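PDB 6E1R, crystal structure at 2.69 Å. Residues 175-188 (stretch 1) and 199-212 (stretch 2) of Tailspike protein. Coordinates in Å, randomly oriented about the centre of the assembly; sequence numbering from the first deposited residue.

Stretch 1, residues 175-188: TGGTATAFRSTSNG
Stretch 2 (199-212) VFDRSLRYGIDANL

Residues 175-188 and 199-212 of the tailspike protein run alongside one another in the same direction, Gly176 lying nearest Ser203, Thr180 nearest Tyr206, Phe182 nearest Ile208 and Arg183 nearest Ala210, with CA-CA distances of 4.3 to 5.1 Å. Together they bury 790 Å². Both paths are kinked, stretch 1 turning a corner at Ala181 and stretch 2 at Arg205 and Gly207, so the contact is a chain of local fits.

At the leading end two turns meet. Thr175 to Thr178 form a type II turn, with Gly177 at phi/psi 83/21, where a CB would jam against the preceding carbonyl oxygen; Thr178 (p) closes it through Thr178 OG1 to Thr175 O, 2.5 Å. Asp201 to Leu204 form a type I turn, in which Asp201 OD1 accepts Ser203 N at 2.8 Å and Ser203 OG at 2.9 Å. Between the turns, Gly177 N donates to Ser203 O at 2.8 Å, and Gly176 CA lies 3.5 Å from Ser203 O.

Next, Arg205 N is shared between Thr178 O and Ala179 O, 3.2 Å from each. Arg205 (chi1 t, chi2 p) directs its CB toward stretch 1, 3.6 Å from Gly177 O, while the end of its side chain leads away. Leu204 (m, t) starts away from stretch 1, but its end returns, setting CD2 3.9 Å from Thr180 CA and 4.2 Å from Ala179 C.

Thr180 (t) is buried and reaches across with its hydroxyl: Thr180 OG1 donates to Tyr206 O at 2.7 Å and lies 3.7 Å from CB of Tyr206 (m). At the corner, the small methyl of Ala181 points into stretch 2, with CB 3.2 Å from Gly207 O and 3.9 Å from Phe200 CE2, meeting the Phe200 ring at its edge. Ala181 N makes a weak bond to Gly207 O, 3.5 Å. Gly207 has no side chain, and a CB there would point away from stretch 1.

Beyond the corner, Phe182 O accepts Asp209 N at 2.9 Å, and Arg183 CA approaches Asp209 O at 3.3 Å in a nearly straight CA-H...O contact. The CA-to-CB bond of Phe182 (m, chi2 90°) points sideways: Phe182 CD1 is 4.2 Å from Ile208 CG1, while Phe182 CB packs 3.9 Å from Ala210 CB. Arg183 (t, t, m, chi4 -90°) starts away, then curls its end back, laying one guanidinium face over Asp209 CB and bringing NH2 to 3.7 Å from Tyr206 CD2. The salt bridge to Asp209 (t) is modelled too tight, Arg183 NH1 to Asp209 OD2 2.4 Å, so those two atoms are less certain.

At the trailing end Ser184 (m) points toward stretch 2. Ser184 OG donates to Gly188 O at 2.7 Å and accepts Asn211 N at 3.0 Å, tying the 184-188 loop to stretch 2. Ala210 points toward stretch 1, its CB 3.2 Å from Ser184 OG, and Asn211 (t) brings CB to 3.3 Å from Gly188 O. Thr185 and Ser186 bulge outward, free of stretch 2.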

# COMPACT_ATOMS: atom_id res chain seq x y z
N THR A 175 34.15 -17.13 9.95
CA THR A 175 35.06 -16.51 8.99
C THR A 175 34.26 -15.60 8.07
O THR A 175 33.26 -16.02 7.48
CB THR A 175 35.80 -17.57 8.17
OG1 THR A 175 36.48 -18.47 9.06
CG2 THR A 175 36.82 -16.91 7.25
N GLY A 176 34.71 -14.35 7.95
CA GLY A 176 33.99 -13.39 7.14
C GLY A 176 34.03 -13.75 5.66
O GLY A 176 35.07 -14.13 5.12
N GLY A 177 32.88 -13.63 5.01
CA GLY A 177 32.77 -13.96 3.60
C GLY A 177 32.57 -15.42 3.30
O GLY A 177 32.85 -15.86 2.19
N THR A 178 32.08 -16.19 4.27
CA THR A 178 31.84 -17.61 4.09
C THR A 178 30.44 -17.95 4.59
O THR A 178 29.81 -17.18 5.31
CB THR A 178 32.88 -18.47 4.83
OG1 THR A 178 32.86 -18.15 6.23
CG2 THR A 178 34.27 -18.22 4.27
N ALA A 179 29.96 -19.12 4.17
CA ALA A 179 28.73 -19.72 4.67
C ALA A 179 27.49 -18.89 4.35
O ALA A 179 27.58 -17.84 3.71
CB ALA A 179 28.82 -19.94 6.19
N THR A 180 26.34 -19.38 4.79
CA THR A 180 25.06 -18.71 4.60
C THR A 180 24.06 -19.32 5.57
O THR A 180 24.29 -20.40 6.12
CB THR A 180 24.55 -18.82 3.16
OG1 THR A 180 23.30 -18.14 3.04
CG2 THR A 180 24.37 -20.27 2.76
N ALA A 181 22.96 -18.61 5.79
CA ALA A 181 21.93 -19.13 6.68
C ALA A 181 21.11 -20.23 6.01
O ALA A 181 20.69 -21.18 6.69
CB ALA A 181 21.01 -18.00 7.14
N PHE A 182 20.88 -20.14 4.71
CA PHE A 182 20.07 -21.11 3.99
C PHE A 182 20.63 -21.33 2.59
O PHE A 182 21.12 -20.39 1.96
CB PHE A 182 18.61 -20.66 3.88
CG PHE A 182 17.92 -20.52 5.21
CD1 PHE A 182 17.93 -19.32 5.89
CD2 PHE A 182 17.26 -21.60 5.77
CE1 PHE A 182 17.30 -19.19 7.11
CE2 PHE A 182 16.62 -21.47 6.99
CZ PHE A 182 16.64 -20.26 7.66
N ARG A 183 20.56 -22.57 2.12
CA ARG A 183 20.89 -22.90 0.74
C ARG A 183 20.01 -24.06 0.31
O ARG A 183 19.59 -24.88 1.13
CB ARG A 183 22.37 -23.27 0.57
CG ARG A 183 22.89 -23.05 -0.85
CD ARG A 183 24.37 -23.35 -0.95
NE ARG A 183 25.19 -22.39 -0.21
CZ ARG A 183 25.67 -21.27 -0.72
NH1 ARG A 183 25.41 -20.95 -1.99
NH2 ARG A 183 26.40 -20.46 0.03
N SER A 184 19.72 -24.12 -0.99
CA SER A 184 18.79 -25.11 -1.54
C SER A 184 19.56 -26.18 -2.30
O SER A 184 20.49 -25.88 -3.06
CB SER A 184 17.77 -24.45 -2.46
OG SER A 184 16.87 -23.63 -1.73
N THR A 185 19.16 -27.43 -2.10
CA THR A 185 19.67 -28.55 -2.88
C THR A 185 18.74 -28.78 -4.07
O THR A 185 17.54 -28.98 -3.89
CB THR A 185 19.77 -29.81 -2.03
OG1 THR A 185 18.52 -30.06 -1.38
CG2 THR A 185 20.87 -29.67 -0.99
N SER A 186 19.31 -28.73 -5.28
CA SER A 186 18.54 -28.91 -6.52
C SER A 186 17.39 -27.91 -6.61
O SER A 186 16.27 -28.26 -6.99
CB SER A 186 18.03 -30.34 -6.65
OG SER A 186 17.36 -30.53 -7.89
N ASN A 187 17.67 -26.65 -6.25
CA ASN A 187 16.67 -25.58 -6.26
C ASN A 187 15.46 -25.91 -5.40
O ASN A 187 14.31 -25.66 -5.79
CB ASN A 187 16.25 -25.24 -7.69
CG ASN A 187 17.41 -24.78 -8.55
OD1 ASN A 187 17.80 -25.46 -9.50
ND2 ASN A 187 17.96 -23.61 -8.23
N GLY A 188 15.71 -26.48 -4.22
CA GLY A 188 14.62 -26.82 -3.33
C GLY A 188 13.90 -25.59 -2.81
O GLY A 188 14.48 -24.53 -2.62
N VAL A 199 18.05 -11.54 12.22
CA VAL A 199 19.18 -10.70 11.87
C VAL A 199 20.17 -11.54 11.08
O VAL A 199 20.43 -12.70 11.42
CB VAL A 199 19.84 -10.09 13.12
CG1 VAL A 199 21.01 -9.20 12.72
CG2 VAL A 199 18.82 -9.31 13.93
N PHE A 200 20.72 -10.96 10.02
CA PHE A 200 21.68 -11.63 9.15
C PHE A 200 22.98 -10.83 9.20
O PHE A 200 23.06 -9.73 8.65
CB PHE A 200 21.14 -11.76 7.73
CG PHE A 200 19.91 -12.62 7.63
CD1 PHE A 200 18.66 -12.10 7.94
CD2 PHE A 200 20.01 -13.94 7.25
CE1 PHE A 200 17.53 -12.90 7.86
CE2 PHE A 200 18.88 -14.74 7.16
CZ PHE A 200 17.64 -14.22 7.47
N ASP A 201 23.99 -11.39 9.86
CA ASP A 201 25.25 -10.69 10.05
C ASP A 201 25.99 -10.53 8.73
O ASP A 201 25.93 -11.39 7.85
CB ASP A 201 26.12 -11.44 11.06
CG ASP A 201 27.26 -10.60 11.59
OD1 ASP A 201 28.20 -10.31 10.82
OD2 ASP A 201 27.22 -10.22 12.78
N ARG A 202 26.69 -9.40 8.60
CA ARG A 202 27.43 -9.11 7.37
C ARG A 202 28.61 -10.05 7.17
O ARG A 202 29.18 -10.06 6.07
CB ARG A 202 27.91 -7.66 7.39
CG ARG A 202 27.76 -6.94 6.06
CD ARG A 202 28.47 -5.60 6.10
NE ARG A 202 28.22 -4.88 7.35
CZ ARG A 202 29.02 -3.95 7.85
NH1 ARG A 202 30.14 -3.62 7.22
NH2 ARG A 202 28.71 -3.35 9.00
N SER A 203 28.99 -10.81 8.19
CA SER A 203 30.06 -11.80 8.03
C SER A 203 29.67 -12.91 7.08
O SER A 203 30.56 -13.56 6.51
CB SER A 203 30.43 -12.38 9.40
OG SER A 203 29.29 -12.90 10.06
N LEU A 204 28.38 -13.15 6.89
CA LEU A 204 27.92 -14.16 5.96
C LEU A 204 28.25 -13.76 4.53
O LEU A 204 28.28 -12.58 4.18
CB LEU A 204 26.41 -14.36 6.09
CG LEU A 204 25.88 -14.98 7.39
CD1 LEU A 204 24.37 -14.82 7.47
CD2 LEU A 204 26.27 -16.45 7.49
N ARG A 205 28.51 -14.77 3.69
CA ARG A 205 28.66 -14.52 2.26
C ARG A 205 27.32 -14.22 1.61
O ARG A 205 27.21 -13.29 0.80
CB ARG A 205 29.34 -15.71 1.59
CG ARG A 205 29.56 -15.54 0.09
CD ARG A 205 30.41 -14.32 -0.21
NE ARG A 205 30.59 -14.13 -1.64
CZ ARG A 205 29.77 -13.42 -2.41
NH1 ARG A 205 28.71 -12.83 -1.87
NH2 ARG A 205 30.01 -13.30 -3.71
N TYR A 206 26.29 -14.98 1.97
CA TYR A 206 24.92 -14.72 1.55
C TYR A 206 24.02 -14.77 2.77
O TYR A 206 24.15 -15.68 3.60
CB TYR A 206 24.45 -15.74 0.51
CG TYR A 206 25.36 -15.87 -0.69
CD1 TYR A 206 25.28 -14.98 -1.75
CD2 TYR A 206 26.29 -16.90 -0.77
CE1 TYR A 206 26.10 -15.10 -2.85
CE2 TYR A 206 27.12 -17.03 -1.86
CZ TYR A 206 27.02 -16.12 -2.90
OH TYR A 206 27.85 -16.25 -3.99
N GLY A 207 23.12 -13.80 2.89
CA GLY A 207 22.14 -13.85 3.95
C GLY A 207 21.23 -15.05 3.79
O GLY A 207 21.10 -15.87 4.70
N ILE A 208 20.59 -15.15 2.63
CA ILE A 208 19.76 -16.29 2.26
C ILE A 208 20.11 -16.68 0.83
O ILE A 208 19.94 -15.86 -0.09
CB ILE A 208 18.26 -16.00 2.39
CG1 ILE A 208 17.88 -15.71 3.84
CG2 ILE A 208 17.44 -17.17 1.85
CD1 ILE A 208 16.42 -15.40 4.04
N ASP A 209 20.59 -17.90 0.63
CA ASP A 209 20.90 -18.38 -0.71
C ASP A 209 20.03 -19.57 -1.08
O ASP A 209 20.52 -20.58 -1.60
CB ASP A 209 22.38 -18.75 -0.82
CG ASP A 209 22.86 -18.82 -2.26
OD1 ASP A 209 22.03 -18.61 -3.18
OD2 ASP A 209 24.06 -19.08 -2.48
N ALA A 210 18.73 -19.47 -0.80
CA ALA A 210 17.77 -20.53 -1.06
C ALA A 210 16.66 -20.02 -1.96
O ALA A 210 16.48 -18.81 -2.14
CB ALA A 210 17.19 -21.09 0.25
N ASN A 211 15.89 -20.95 -2.52
CA ASN A 211 14.80 -20.62 -3.43
C ASN A 211 13.57 -20.29 -2.59
O ASN A 211 12.82 -21.18 -2.18
CB ASN A 211 14.53 -21.77 -4.39
CG ASN A 211 13.68 -21.36 -5.58
OD1 ASN A 211 13.40 -20.18 -5.77
ND2 ASN A 211 13.28 -22.33 -6.39
N LEU A 212 13.36 -19.00 -2.34
CA LEU A 212 12.29 -18.54 -1.47
C LEU A 212 10.96 -18.49 -2.21
O LEU A 212 10.90 -18.09 -3.38
CB LEU A 212 12.61 -17.16 -0.92
CG LEU A 212 13.86 -17.05 -0.04
CD1 LEU A 212 14.17 -15.60 0.27
CD2 LEU A 212 13.67 -17.84 1.25